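Local coordinates for TsrD (Streptomyces laurentii, PDB 5X7L), which is a SnoaL-like protein of the NTF2-like alpha+beta superfamily, with no specific function assigned here, at residues 46-49 with 50-53. Numbering follows the deposited sequence.
Sequences GIEG and MRAA
Arg-51 reaches back along the first turn of its helix and meets Ile-47 and Glu-48 with different parts of its guanidinium group. Its chain runs extended from CG to NE (chi3 177°), which carries the flat group to the level of those two residues. There the methyl CG2 of Ile-47 sits over the centre of one guanidinium face, 3.6 Å from CZ of Arg-51, a nonpolar contact against the flat side. The charge is met at the edge of the guanidinium: NH1 of Arg-51 gives a salt-bridging hydrogen bond of 2.8 Å to OE2 of Glu-48, nearly straight at 163°. That oxygen lies in the guanidinium plane and accepts through its anti lone pair, while the carboxylate is turned almost perpendicular to the guanidinium. One N-H and one oxygen make the bond, and the two groups do not pair in the two-pronged way. Glu-48 attains this pose by folding at chi2 (-78°), which swings the carboxylate back beside the arginine chain; OE2 also lies 3.2 Å from CD of Arg-51. NH2 of Arg-51 has a second anion, Asp-29, so the positive charge is probably shared between two carboxylates, which would be expected to restrain rotation of the group.

Arg-51 N bonds to Ile-47 O at 2.9 Å, and Ala-52 N to Glu-48 O at 2.9 Å; Met-50 N is also weakly bonded to Ile-47 O. The link from Ala-53 N to Gly-49 O is weak, at 3.4 Å. Met-50, present as selenomethionine, directs its bent side chain to Leu-28, Leu-32 and helix 6-22, near a bound isopropyl alcohol. The arrangement is an i to i+3 Glu-Arg salt bridge with i to i+4 packing of a methyl on the guanidinium face, on the amino-terminal turn of helix 47-60, the helix preceding the four-stranded antiparallel sheet of this SnoaL-like, NTF2-type fold.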
loop_
_atom_site.group_PDB
_atom_site.type_symbol
_atom_site.label_atom_id
_atom_site.label_comp_id
_atom_site.label_asym_id
_atom_site.label_seq_id
_atom_site.Cartn_x
_atom_site.Cartn_y
_atom_site.Cartn_z
ATOM N N GLY B 46 -4.666 -10.046 -19.827
ATOM C CA GLY B 46 -3.765 -9.334 -20.715
ATOM C C GLY B 46 -3.870 -7.829 -20.583
ATOM O O GLY B 46 -4.587 -7.302 -19.727
ATOM N N ILE B 47 -3.153 -7.132 -21.452
ATOM C CA ILE B 47 -3.076 -5.682 -21.385
ATOM C C ILE B 47 -4.434 -5.002 -21.617
ATOM O O ILE B 47 -4.649 -3.886 -21.138
ATOM C CB ILE B 47 -1.988 -5.156 -22.363
ATOM C CG1 ILE B 47 -1.661 -3.683 -22.099
ATOM C CG2 ILE B 47 -2.376 -5.398 -23.821
ATOM C CD1 ILE B 47 -0.429 -3.197 -22.844
ATOM N N GLU B 48 -5.359 -5.669 -22.310
ATOM C CA GLU B 48 -6.696 -5.098 -22.513
ATOM C C GLU B 48 -7.399 -4.758 -21.197
ATOM O O GLU B 48 -8.151 -3.787 -21.131
ATOM C CB GLU B 48 -7.574 -6.025 -23.356
ATOM C CG GLU B 48 -7.325 -5.898 -24.854
ATOM C CD GLU B 48 -7.987 -4.673 -25.464
ATOM O OE1 GLU B 48 -9.229 -4.575 -25.393
ATOM O OE2 GLU B 48 -7.279 -3.803 -26.021
ATOM N N GLY B 49 -7.156 -5.543 -20.150
ATOM C CA GLY B 49 -7.741 -5.253 -18.848
ATOM C C GLY B 49 -7.306 -3.902 -18.304
ATOM O O GLY B 49 -8.101 -3.176 -17.703
HETATM N N MSE B 50 -6.039 -3.561 -18.515
HETATM C CA MSE B 50 -5.515 -2.280 -18.049
HETATM C C MSE B 50 -5.893 -1.142 -18.974
HETATM O O MSE B 50 -6.112 -0.023 -18.510
HETATM C CB MSE B 50 -4.003 -2.363 -17.858
HETATM C CG MSE B 50 -3.622 -3.193 -16.632
HETATM SE SE MSE B 50 -4.152 -2.337 -14.935
HETATM C CE MSE B 50 -2.751 -0.976 -14.844
ATOM N N ARG B 51 -5.981 -1.404 -20.276
ATOM C CA ARG B 51 -6.487 -0.394 -21.204
ATOM C C ARG B 51 -7.914 0.004 -20.831
ATOM O O ARG B 51 -8.275 1.181 -20.886
ATOM C CB ARG B 51 -6.453 -0.905 -22.642
ATOM C CG ARG B 51 -5.060 -1.173 -23.178
ATOM C CD ARG B 51 -5.132 -1.897 -24.504
ATOM N NE ARG B 51 -3.813 -2.111 -25.081
ATOM C CZ ARG B 51 -3.571 -2.883 -26.136
ATOM N NH1 ARG B 51 -4.556 -3.559 -26.716
ATOM N NH2 ARG B 51 -2.338 -2.988 -26.611
ATOM N N ALA B 52 -8.718 -0.985 -20.446
ATOM C CA ALA B 52 -10.097 -0.733 -20.025
ATOM C C ALA B 52 -10.152 0.172 -18.791
ATOM O O ALA B 52 -11.031 1.029 -18.680
ATOM C CB ALA B 52 -10.820 -2.047 -19.755
ATOM N N ALA B 53 -9.217 -0.021 -17.868
ATOM C CA ALA B 53 -9.139 0.833 -16.683
ATOM C C ALA B 53 -8.875 2.292 -17.068
ATOM O O ALA B 53 -9.518 3.199 -16.540
ATOM C CB ALA B 53 -8.071 0.327 -15.724
#